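Local coordinates for protein beta-d-glucoside glucohydrolase (Hypocrea jecorina, PDB 3ZZ1) that probably hydrolyses terminal, non-reducing beta-D-glucosyl residues with release of beta-D-glucose, as a secreted family 3 glycoside hydrolase of cellulose degradation, at residues G30-V35 against N45-A49; T210-E214 against H241-S246; I340-K344 against V517-D521; A425-A431 against V469-N475. All blocks are in the same frame, centred on the assembly; numbering follows the deposited sequence.

Contact 1. Residues G30-V35 against N45-A49; sequences GIVSGV and NTSPA
Residues 30-32 end helix 25-32; Ser33 leaves the helix with extended angles, and 33-35 run alongside segment 45-49, which leaves strand 44-45 at Asn45 as loop. Nearest CA pairs are Gly30 with Ser47 (4.6 Å) and Gly34 with Thr46 (4.5 Å). Two backbone hydrogen bonds set the spacing: Ser47 N to Gly30 O, 2.8 Å, and Val35 N to Asn45 O, 2.9 Å. The latter carbonyl also receives a CA-H...O contact from Gly34 CA at 3.1 Å. Thr46, chi1 p, lays CG2 3.3 Å from Ile31 O, while a water joins its OG1 to Ile31 O, 2.8 Å from each. Ser47, chi1 m, reaches a second water, 2.7 Å from OG and 2.6 Å from Ser33 O. Ile31 is mt, its CD1 4.1 Å from Ala49 CB; Val35, chi1 m, sets CG1 3.8 Å from Ser47 OG. A CB on Gly30 would lie 3.0 Å from Ser47 CB, so its bareness permits the approach. Ser33 OG is hydrogen-bonded to Val29 O and Gly268 N. Carbonyls at the helix end are thus satisfied by loop amide and water, joining helix 25-32 to the loop before strand 58-60 in the N-terminal, TIM-barrel-type domain.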
loop_
_atom_site.group_PDB
_atom_site.type_symbol
_atom_site.label_atom_id
_atom_site.label_comp_id
_atom_site.label_asym_id
_atom_site.label_seq_id
_atom_site.Cartn_x
_atom_site.Cartn_y
_atom_site.Cartn_z
ATOM N N GLY A 30 18.378 -6.426 26.182
ATOM C CA GLY A 30 16.979 -6.845 26.288
ATOM C C GLY A 30 16.031 -5.980 25.468
ATOM O O GLY A 30 15.020 -6.469 24.958
ATOM N N ILE A 31 16.363 -4.696 25.344
ATOM C CA ILE A 31 15.563 -3.743 24.571
ATOM C C ILE A 31 15.652 -3.991 23.056
ATOM O O ILE A 31 14.662 -3.827 22.334
ATOM C CB ILE A 31 15.944 -2.270 24.930
ATOM C CG1 ILE A 31 15.536 -1.959 26.381
ATOM C CG2 ILE A 31 15.292 -1.267 23.965
ATOM C CD1 ILE A 31 15.960 -0.586 26.886
ATOM N N VAL A 32 16.826 -4.406 22.588
ATOM C CA VAL A 32 17.075 -4.578 21.156
ATOM C C VAL A 32 16.877 -6.014 20.654
ATOM O O VAL A 32 16.855 -6.248 19.445
ATOM C CB VAL A 32 18.494 -4.077 20.754
ATOM C CG1 VAL A 32 18.737 -2.673 21.297
ATOM C CG2 VAL A 32 19.569 -5.032 21.239
ATOM N N SER A 33 16.732 -6.963 21.578
ATOM C CA SER A 33 16.652 -8.378 21.222
ATOM C C SER A 33 15.263 -8.950 21.486
ATOM O O SER A 33 14.790 -8.945 22.625
ATOM C CB SER A 33 17.699 -9.191 21.993
ATOM O OG SER A 33 18.972 -8.575 21.944
ATOM N N GLY A 34 14.619 -9.437 20.427
ATOM C CA GLY A 34 13.355 -10.162 20.547
ATOM C C GLY A 34 13.501 -11.428 21.379
ATOM O O GLY A 34 14.533 -12.107 21.323
ATOM N N VAL A 35 12.463 -11.746 22.151
ATOM C CA VAL A 35 12.516 -12.871 23.098
ATOM C C VAL A 35 12.536 -14.245 22.421
ATOM O O VAL A 35 12.913 -15.244 23.042
ATOM C CB VAL A 35 11.381 -12.805 24.160
ATOM C CG1 VAL A 35 11.607 -11.636 25.110
ATOM C CG2 VAL A 35 10.004 -12.717 23.501
ATOM N N ASN A 45 8.148 -9.405 20.594
ATOM C CA ASN A 45 8.317 -8.877 21.949
ATOM C C ASN A 45 9.785 -8.691 22.318
ATOM O O ASN A 45 10.630 -9.509 21.959
ATOM C CB ASN A 45 7.667 -9.801 22.984
ATOM C CG ASN A 45 6.164 -9.615 23.080
ATOM O OD1 ASN A 45 5.677 -8.624 23.626
ATOM N ND2 ASN A 45 5.424 -10.579 22.568
ATOM N N THR A 46 10.084 -7.615 23.041
ATOM C CA THR A 46 11.426 -7.420 23.599
ATOM C C THR A 46 11.369 -7.609 25.113
ATOM O O THR A 46 10.299 -7.881 25.659
ATOM C CB THR A 46 12.016 -6.034 23.232
ATOM O OG1 THR A 46 11.159 -4.998 23.714
ATOM C CG2 THR A 46 12.156 -5.891 21.730
ATOM N N SER A 47 12.512 -7.478 25.786
ATOM C CA SER A 47 12.564 -7.634 27.241
ATOM C C SER A 47 12.354 -6.303 27.968
ATOM O O SER A 47 12.973 -5.302 27.605
ATOM C CB SER A 47 13.886 -8.277 27.666
ATOM O OG SER A 47 13.939 -9.640 27.275
ATOM N N PRO A 48 11.484 -6.280 29.001
ATOM C CA PRO A 48 11.207 -5.023 29.710
ATOM C C PRO A 48 12.419 -4.463 30.474
ATOM O O PRO A 48 13.294 -5.220 30.908
ATOM C CB PRO A 48 10.086 -5.404 30.688
ATOM C CG PRO A 48 10.225 -6.884 30.879
ATOM C CD PRO A 48 10.701 -7.407 29.548
ATOM N N ALA A 49 12.465 -3.139 30.606
ATOM C CA ALA A 49 13.471 -2.471 31.424
ATOM C C ALA A 49 12.769 -1.612 32.479
ATOM O O ALA A 49 12.401 -0.460 32.230
ATOM C CB ALA A 49 14.412 -1.641 30.558
HETATM O O HOH W 1 12.202 -2.635 22.739
HETATM O O HOH W 2 15.499 -9.673 25.059
#

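Contact 2. Residues T210-E214 against H241-S246; sequences TWACE and HTTVQS
Glu214 OE2 accepts a short hydrogen bond from Thr242 OG1, 2.6 Å, in the N-terminal domain of TIM-barrel type, where the loop after strand 210-211 meets the segment leading into helix 244-249. Thr242, phi/psi -127/158 and chi1 p, also accepts at OG1 from Ser246 N (3.0 Å); Ser246, chi1 p, returns a bond from OG to Thr242 O at 2.7 Å. The threonine hydroxyl therefore links Ser246 N to the carboxylate. Gln245, tt with chi3 -50°, points toward Glu214 and donates from NE2 to Glu214 O at 3.1 Å. Glu214, mt with chi3 -31°, brings its carboxylate to the loop; Glu214 N closes a turn onto Trp211 O at 2.8 Å. The CA atoms of Glu214 and Ser246 lie 4.3 Å apart, and Cys213 O is 3.5 Å from Ser246 CB. Cys213, chi1 m, turns its sulphur to the disulfide with Cys202, which anchors this loop to strand 199-202. Farther out, Trp211 (chi1 -89°, chi2 -66°) and His241 (chi1 -65°, chi2 -94°) stack face to face, planes at 12° and centroids of the indole six-membered ring and imidazole 3.5 Å apart, with Trp211 CE2 3.3 Å from His241 NE2.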
loop_
_atom_site.group_PDB
_atom_site.type_symbol
_atom_site.label_atom_id
_atom_site.label_comp_id
_atom_site.label_asym_id
_atom_site.label_seq_id
_atom_site.Cartn_x
_atom_site.Cartn_y
_atom_site.Cartn_z
ATOM N N THR A 210 24.207 -8.097 -0.716
ATOM C CA THR A 210 24.192 -7.986 0.744
ATOM C C THR A 210 22.756 -8.019 1.284
ATOM O O THR A 210 21.932 -7.206 0.880
ATOM C CB THR A 210 24.868 -6.677 1.212
ATOM O OG1 THR A 210 26.187 -6.583 0.654
ATOM C CG2 THR A 210 24.957 -6.623 2.730
ATOM N N TRP A 211 22.464 -8.949 2.195
ATOM C CA TRP A 211 21.133 -9.022 2.812
ATOM C C TRP A 211 20.733 -7.666 3.401
ATOM O O TRP A 211 21.543 -6.998 4.058
ATOM C CB TRP A 211 21.062 -10.123 3.878
ATOM C CG TRP A 211 20.657 -11.474 3.332
ATOM C CD1 TRP A 211 19.451 -11.807 2.785
ATOM C CD2 TRP A 211 21.457 -12.666 3.292
ATOM N NE1 TRP A 211 19.449 -13.126 2.399
ATOM C CE2 TRP A 211 20.666 -13.680 2.697
ATOM C CE3 TRP A 211 22.764 -12.978 3.700
ATOM C CZ2 TRP A 211 21.139 -14.985 2.499
ATOM C CZ3 TRP A 211 23.239 -14.275 3.502
ATOM C CH2 TRP A 211 22.424 -15.262 2.904
ATOM N N ALA A 212 19.485 -7.269 3.152
ATOM C CA ALA A 212 18.989 -5.934 3.504
ATOM C C ALA A 212 19.208 -5.561 4.968
ATOM O O ALA A 212 19.460 -4.402 5.283
ATOM C CB ALA A 212 17.519 -5.800 3.138
ATOM N N CYS A 213 19.126 -6.548 5.857
ATOM C CA CYS A 213 19.286 -6.304 7.292
ATOM C C CYS A 213 20.763 -6.248 7.731
ATOM O O CYS A 213 21.064 -6.245 8.925
ATOM C CB CYS A 213 18.475 -7.327 8.103
ATOM S SG CYS A 213 16.669 -7.103 7.930
ATOM N N GLU A 214 21.662 -6.183 6.749
ATOM C CA GLU A 214 23.117 -6.160 6.969
ATOM C C GLU A 214 23.808 -5.164 6.051
ATOM O O GLU A 214 25.032 -5.127 5.978
ATOM C CB GLU A 214 23.713 -7.539 6.691
ATOM C CG GLU A 214 23.189 -8.595 7.597
ATOM C CD GLU A 214 23.923 -9.896 7.490
ATOM O OE1 GLU A 214 24.438 -10.239 6.399
ATOM O OE2 GLU A 214 23.966 -10.585 8.522
ATOM N N HIS A 241 21.059 -12.286 9.552
ATOM C CA HIS A 241 21.999 -13.350 9.194
ATOM C C HIS A 241 23.288 -13.384 10.027
ATOM O O HIS A 241 23.869 -14.453 10.212
ATOM C CB HIS A 241 22.302 -13.322 7.688
ATOM C CG HIS A 241 21.111 -13.629 6.836
ATOM N ND1 HIS A 241 20.831 -14.896 6.372
ATOM C CD2 HIS A 241 20.108 -12.836 6.389
ATOM C CE1 HIS A 241 19.712 -14.870 5.672
ATOM N NE2 HIS A 241 19.256 -13.630 5.662
ATOM N N THR A 242 23.722 -12.229 10.530
ATOM C CA THR A 242 24.902 -12.170 11.404
ATOM C C THR A 242 24.630 -11.456 12.725
ATOM O O THR A 242 23.717 -10.637 12.826
ATOM C CB THR A 242 26.088 -11.427 10.746
ATOM O OG1 THR A 242 25.694 -10.078 10.457
ATOM C CG2 THR A 242 26.568 -12.135 9.473
ATOM N N THR A 243 25.459 -11.754 13.722
ATOM C CA THR A 243 25.459 -11.021 14.980
ATOM C C THR A 243 26.105 -9.645 14.803
ATOM O O THR A 243 25.472 -8.616 15.047
ATOM C CB THR A 243 26.190 -11.813 16.083
ATOM O OG1 THR A 243 25.486 -13.036 16.328
ATOM C CG2 THR A 243 26.280 -11.000 17.386
ATOM N N VAL A 244 27.357 -9.650 14.349
ATOM C CA VAL A 244 28.214 -8.465 14.338
ATOM C C VAL A 244 27.976 -7.498 13.170
ATOM O O VAL A 244 27.797 -6.300 13.395
ATOM C CB VAL A 244 29.711 -8.870 14.423
ATOM C CG1 VAL A 244 30.620 -7.666 14.243
ATOM C CG2 VAL A 244 29.993 -9.550 15.762
ATOM N N GLN A 245 27.985 -8.005 11.938
ATOM C CA GLN A 245 27.811 -7.148 10.753
ATOM C C GLN A 245 26.461 -6.414 10.746
ATOM O O GLN A 245 26.402 -5.218 10.427
ATOM C CB GLN A 245 28.000 -7.929 9.442
ATOM C CG GLN A 245 28.030 -7.012 8.205
ATOM C CD GLN A 245 28.055 -7.753 6.884
ATOM O OE1 GLN A 245 28.861 -8.662 6.676
ATOM N NE2 GLN A 245 27.179 -7.350 5.968
ATOM N N SER A 246 25.386 -7.127 11.096
ATOM C CA SER A 246 24.051 -6.524 11.144
ATOM C C SER A 246 24.054 -5.339 12.117
ATOM O O SER A 246 23.681 -4.215 11.746
ATOM C CB SER A 246 22.980 -7.562 11.506
ATOM O OG SER A 246 23.112 -8.019 12.848
#

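Contact 3. Residues I340-K344 against V517-D521; sequences ILPLK and VLWGD
A loop with a cis peptide before Pro342 lays its extended backbone across the end of helix 510-518. Leu341, Pro342 and Leu343 have phi/psi of -104/141, -77/154 and -68/138, and all three CA-CB bonds point toward the helix end. The helix closes in a Schellman motif: Gly520 turns to phi/psi 72/25, and Gly520 N bonds Val517 O at 3.0 Å. Pro342 sits over this turn, CB 3.5 Å from Gly520 N and 3.7 Å from Trp519 C, with CA atoms of Pro342 and Gly520 4.9 Å apart. A CB on Gly520 would fall 2.6 Å from Pro342 CB, so the missing side chain leaves the hollow that the proline fills. Beside it, Leu343 N donates to Leu518 O at 2.8 Å, and a water lies 2.6 Å from both Leu343 O and Trp519 O, donating to each. Leu343 (mt) is the next bump: its CD1 rests over the six-membered ring of Trp519, 3.9 Å from the centroid and 9° off the normal, a CH-pi contact; the indole has chi1 -94°, between wells, and chi2 -92°. Leu341 and Leu518, both mt, meet CD2 to CD2 at 3.8 Å. Trp519 and Leu518 also pack on helix 395-404, Leu341 reaches strands 476-482 and 497-502, and Leu343 touches Ile477, so the contact sets the helix end against these interior strands of the C-terminal domain's mixed sheet.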
loop_
_atom_site.group_PDB
_atom_site.type_symbol
_atom_site.label_atom_id
_atom_site.label_comp_id
_atom_site.label_asym_id
_atom_site.label_seq_id
_atom_site.Cartn_x
_atom_site.Cartn_y
_atom_site.Cartn_z
ATOM N N ILE A 340 -25.694 0.795 -18.756
ATOM C CA ILE A 340 -26.376 -0.272 -18.020
ATOM C C ILE A 340 -26.291 -0.029 -16.504
ATOM O O ILE A 340 -27.188 -0.418 -15.750
ATOM C CB ILE A 340 -25.808 -1.670 -18.401
ATOM C CG1 ILE A 340 -26.710 -2.798 -17.885
ATOM C CG2 ILE A 340 -24.360 -1.831 -17.925
ATOM C CD1 ILE A 340 -26.304 -4.187 -18.356
ATOM N N LEU A 341 -25.205 0.616 -16.079
ATOM C CA LEU A 341 -25.045 1.064 -14.697
ATOM C C LEU A 341 -25.261 2.577 -14.612
ATOM O O LEU A 341 -24.845 3.306 -15.507
ATOM C CB LEU A 341 -23.660 0.686 -14.152
ATOM C CG LEU A 341 -23.373 -0.790 -13.861
ATOM C CD1 LEU A 341 -21.970 -0.945 -13.312
ATOM C CD2 LEU A 341 -24.384 -1.372 -12.891
ATOM N N PRO A 342 -25.919 3.053 -13.538
ATOM C CA PRO A 342 -26.424 2.254 -12.425
ATOM C C PRO A 342 -27.709 1.522 -12.775
ATOM O O PRO A 342 -28.453 1.959 -13.660
ATOM C CB PRO A 342 -26.698 3.296 -11.343
ATOM C CG PRO A 342 -27.006 4.545 -12.088
ATOM C CD PRO A 342 -26.232 4.487 -13.374
ATOM N N LEU A 343 -27.941 0.408 -12.085
ATOM C CA LEU A 343 -29.150 -0.382 -12.244
ATOM C C LEU A 343 -30.336 0.406 -11.726
ATOM O O LEU A 343 -30.252 1.061 -10.687
ATOM C CB LEU A 343 -29.043 -1.702 -11.470
ATOM C CG LEU A 343 -27.876 -2.651 -11.752
ATOM C CD1 LEU A 343 -27.879 -3.789 -10.744
ATOM C CD2 LEU A 343 -27.921 -3.188 -13.176
ATOM N N LYS A 344 -31.439 0.339 -12.458
ATOM C CA LYS A 344 -32.652 1.032 -12.063
ATOM C C LYS A 344 -33.617 0.021 -11.452
ATOM O O LYS A 344 -33.449 -0.392 -10.303
ATOM C CB LYS A 344 -33.282 1.749 -13.262
ATOM C CG LYS A 344 -32.309 2.561 -14.110
ATOM C CD LYS A 344 -32.182 3.991 -13.628
ATOM C CE LYS A 344 -31.389 4.817 -14.636
ATOM N NZ LYS A 344 -31.700 6.275 -14.570
ATOM N N VAL A 517 -22.579 1.418 -5.332
ATOM C CA VAL A 517 -22.159 1.769 -6.685
ATOM C C VAL A 517 -23.112 1.217 -7.751
ATOM O O VAL A 517 -23.553 1.962 -8.625
ATOM C CB VAL A 517 -20.685 1.348 -6.944
ATOM C CG1 VAL A 517 -20.355 1.354 -8.424
ATOM C CG2 VAL A 517 -19.737 2.269 -6.188
ATOM N N LEU A 518 -23.437 -0.076 -7.663
ATOM C CA LEU A 518 -24.292 -0.743 -8.658
ATOM C C LEU A 518 -25.653 -0.073 -8.834
ATOM O O LEU A 518 -26.131 0.062 -9.957
ATOM C CB LEU A 518 -24.485 -2.231 -8.335
ATOM C CG LEU A 518 -23.355 -3.249 -8.556
ATOM C CD1 LEU A 518 -23.860 -4.644 -8.215
ATOM C CD2 LEU A 518 -22.789 -3.226 -9.974
ATOM N N TRP A 519 -26.268 0.337 -7.726
ATOM C CA TRP A 519 -27.569 1.010 -7.764
ATOM C C TRP A 519 -27.466 2.536 -7.851
ATOM O O TRP A 519 -28.479 3.233 -7.925
ATOM C CB TRP A 519 -28.460 0.560 -6.599
ATOM C CG TRP A 519 -29.370 -0.587 -6.979
ATOM C CD1 TRP A 519 -30.654 -0.497 -7.459
ATOM C CD2 TRP A 519 -29.059 -1.985 -6.938
ATOM N NE1 TRP A 519 -31.161 -1.755 -7.708
ATOM C CE2 TRP A 519 -30.204 -2.686 -7.396
ATOM C CE3 TRP A 519 -27.927 -2.718 -6.556
ATOM C CZ2 TRP A 519 -30.246 -4.082 -7.481
ATOM C CZ3 TRP A 519 -27.973 -4.109 -6.637
ATOM C CH2 TRP A 519 -29.127 -4.773 -7.099
ATOM N N GLY A 520 -26.236 3.042 -7.848
ATOM C CA GLY A 520 -25.980 4.466 -8.033
ATOM C C GLY A 520 -26.341 5.374 -6.874
ATOM O O GLY A 520 -26.600 6.556 -7.081
ATOM N N ASP A 521 -26.364 4.828 -5.660
ATOM C CA ASP A 521 -26.477 5.641 -4.447
ATOM C C ASP A 521 -25.286 6.600 -4.388
ATOM O O ASP A 521 -25.422 7.750 -3.984
ATOM C CB ASP A 521 -26.506 4.760 -3.195
ATOM C CG ASP A 521 -27.808 3.983 -3.044
ATOM O OD1 ASP A 521 -28.698 4.095 -3.914
ATOM O OD2 ASP A 521 -27.944 3.254 -2.042
HETATM O O HOH W 3 -30.786 3.132 -9.146
#

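Contact 4. Residues A425-A431 against V469-N475; sequences ARGKDVA and VAGANSN
One side-chain amide does the work of a backbone here: Asn473 ND2 donates to both Ala425 O (2.8 Å) and Lys428 O (2.9 Å), spanning the type II turn Ala425-Lys428, which begins at the last residue of helix 418-425. Asn473 (chi1 t, chi2 -66°) points into the turn, while its OD1 accepts from Asn475 N at 2.7 Å, an Asx turn between helix 462-472 and strand 476-482. Gly427 takes phi/psi 79/2 at the turn's third position; Lys428 N closes it on Ala425 O at 3.2 Å, and Lys428, chi1 and chi2 m, curls NZ back to Arg426 O at 2.7 Å. In strand 430-437, Ala431 N donates to Asn475 O at 3.0 Å. Nearest CA pairs are Arg426 with Ala472 (4.9 Å) and Val430 with Asn475 (5.0 Å). Val469, chi1 t, fills the inner side, CG1 3.8 Å from both Ala425 CB and Ala431 CB. Outside, Arg426 spreads its guanidinium face over Ala472 CB (NH1 to CB, 3.8 Å), and a water links Gly427 N (2.9 Å) to Ala472 O (2.8 Å). The contact thus joins strand 430-437 to helix 462-472 of a beta-alpha-beta unit, the Asn473 amide satisfying main-chain groups of both segments.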
loop_
_atom_site.group_PDB
_atom_site.type_symbol
_atom_site.label_atom_id
_atom_site.label_comp_id
_atom_site.label_asym_id
_atom_site.label_seq_id
_atom_site.Cartn_x
_atom_site.Cartn_y
_atom_site.Cartn_z
ATOM N N ALA A 425 -28.477 -17.174 -15.898
ATOM C CA ALA A 425 -28.513 -15.916 -16.656
ATOM C C ALA A 425 -29.572 -15.863 -17.762
ATOM O O ALA A 425 -29.998 -14.776 -18.158
ATOM C CB ALA A 425 -27.138 -15.602 -17.226
ATOM N N ARG A 426 -29.993 -17.030 -18.252
ATOM C CA ARG A 426 -30.932 -17.108 -19.380
ATOM C C ARG A 426 -32.271 -16.439 -19.066
ATOM O O ARG A 426 -32.893 -16.729 -18.042
ATOM C CB ARG A 426 -31.152 -18.564 -19.812
ATOM C CG ARG A 426 -31.568 -18.728 -21.277
ATOM C CD ARG A 426 -31.617 -20.204 -21.713
ATOM N NE ARG A 426 -30.350 -20.904 -21.486
ATOM C CZ ARG A 426 -29.290 -20.837 -22.288
ATOM N NH1 ARG A 426 -29.324 -20.101 -23.397
ATOM N NH2 ARG A 426 -28.188 -21.507 -21.980
ATOM N N GLY A 427 -32.690 -15.530 -19.947
ATOM C CA GLY A 427 -33.988 -14.857 -19.833
ATOM C C GLY A 427 -34.053 -13.708 -18.838
ATOM O O GLY A 427 -35.117 -13.109 -18.655
ATOM N N LYS A 428 -32.925 -13.387 -18.201
ATOM C CA LYS A 428 -32.881 -12.306 -17.210
ATOM C C LYS A 428 -32.522 -10.959 -17.837
ATOM O O LYS A 428 -31.848 -10.905 -18.871
ATOM C CB LYS A 428 -31.918 -12.636 -16.057
ATOM C CG LYS A 428 -32.049 -14.045 -15.469
ATOM C CD LYS A 428 -33.477 -14.374 -15.013
ATOM C CE LYS A 428 -33.564 -15.767 -14.396
ATOM N NZ LYS A 428 -33.160 -16.836 -15.351
ATOM N N ASP A 429 -32.981 -9.878 -17.209
ATOM C CA ASP A 429 -32.716 -8.522 -17.694
ATOM C C ASP A 429 -31.229 -8.195 -17.673
ATOM O O ASP A 429 -30.694 -7.690 -18.660
ATOM C CB ASP A 429 -33.510 -7.491 -16.888
ATOM C CG ASP A 429 -35.008 -7.653 -17.060
ATOM O OD1 ASP A 429 -35.490 -7.556 -18.204
ATOM O OD2 ASP A 429 -35.708 -7.881 -16.058
ATOM N N VAL A 430 -30.577 -8.478 -16.545
ATOM C CA VAL A 430 -29.122 -8.365 -16.429
ATOM C C VAL A 430 -28.535 -9.572 -15.700
ATOM O O VAL A 430 -29.223 -10.245 -14.927
ATOM C CB VAL A 430 -28.658 -7.058 -15.715
ATOM C CG1 VAL A 430 -29.097 -5.814 -16.492
ATOM C CG2 VAL A 430 -29.160 -7.006 -14.273
ATOM N N ALA A 431 -27.262 -9.837 -15.966
ATOM C CA ALA A 431 -26.530 -10.899 -15.300
ATOM C C ALA A 431 -25.233 -10.331 -14.749
ATOM O O ALA A 431 -24.452 -9.727 -15.488
ATOM C CB ALA A 431 -26.251 -12.039 -16.268
ATOM N N VAL A 469 -21.916 -17.182 -19.622
ATOM C CA VAL A 469 -22.982 -16.242 -19.275
ATOM C C VAL A 469 -23.326 -15.341 -20.471
ATOM O O VAL A 469 -24.503 -15.037 -20.702
ATOM C CB VAL A 469 -22.627 -15.416 -17.997
ATOM C CG1 VAL A 469 -23.639 -14.295 -17.751
ATOM C CG2 VAL A 469 -22.558 -16.331 -16.782
ATOM N N ALA A 470 -22.306 -14.946 -21.235
ATOM C CA ALA A 470 -22.504 -14.133 -22.443
ATOM C C ALA A 470 -23.234 -14.907 -23.547
ATOM O O ALA A 470 -23.934 -14.314 -24.369
ATOM C CB ALA A 470 -21.179 -13.585 -22.955
ATOM N N GLY A 471 -23.068 -16.227 -23.556
ATOM C CA GLY A 471 -23.820 -17.093 -24.464
ATOM C C GLY A 471 -25.310 -17.144 -24.152
ATOM O O GLY A 471 -26.122 -17.468 -25.023
ATOM N N ALA A 472 -25.670 -16.809 -22.914
ATOM C CA ALA A 472 -27.054 -16.910 -22.446
ATOM C C ALA A 472 -27.719 -15.570 -22.113
ATOM O O ALA A 472 -28.911 -15.534 -21.801
ATOM C CB ALA A 472 -27.137 -17.859 -21.260
ATOM N N ASN A 473 -26.965 -14.475 -22.186
ATOM C CA ASN A 473 -27.483 -13.157 -21.794
ATOM C C ASN A 473 -26.796 -11.997 -22.522
ATOM O O ASN A 473 -25.568 -11.954 -22.614
ATOM C CB ASN A 473 -27.378 -12.980 -20.269
ATOM C CG ASN A 473 -28.260 -11.859 -19.738
ATOM O OD1 ASN A 473 -28.042 -10.683 -20.037
ATOM N ND2 ASN A 473 -29.248 -12.221 -18.926
ATOM N N SER A 474 -27.600 -11.059 -23.018
ATOM C CA SER A 474 -27.099 -9.892 -23.753
ATOM C C SER A 474 -26.511 -8.791 -22.868
ATOM O O SER A 474 -25.757 -7.948 -23.350
ATOM C CB SER A 474 -28.210 -9.287 -24.616
ATOM O OG SER A 474 -28.290 -9.926 -25.873
ATOM N N ASN A 475 -26.865 -8.800 -21.585
ATOM C CA ASN A 475 -26.543 -7.697 -20.683
ATOM C C ASN A 475 -25.758 -8.146 -19.461
ATOM O O ASN A 475 -26.307 -8.269 -18.359
ATOM C CB ASN A 475 -27.821 -6.970 -20.262
ATOM C CG ASN A 475 -28.438 -6.184 -21.395
ATOM O OD1 ASN A 475 -27.848 -5.225 -21.897
ATOM N ND2 ASN A 475 -29.635 -6.586 -21.810
HETATM O O HOH W 4 -31.356 -14.094 -22.057
HETATM O O HOH W 5 -30.822 -9.034 -21.447
#

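Overall arrangement
The four contacts fall into two pairs on opposite sides of the chain's centre. Contacts 1 and 2 come first in sequence, one after the other, with centres 19 Å apart and nearest atoms about 9 Å apart; Trp267 touches both, packing on Ser33 and on Ser246 of the N-terminal domain. Contacts 3 and 4 belong to the C-terminal domain, 54 to 61 Å away between centres. There contact 4 is nested within the loop closed by contact 3, and the two touch: Ile340 CD1 lies 3.7 Å from Asn475 CB and 3.7 Å from Val430 CG1. Loop 340-344 thus packs on contact 4 beside the mixed sheet that holds strands 430-437 and 476-482. Each pair joins elements within its own domain.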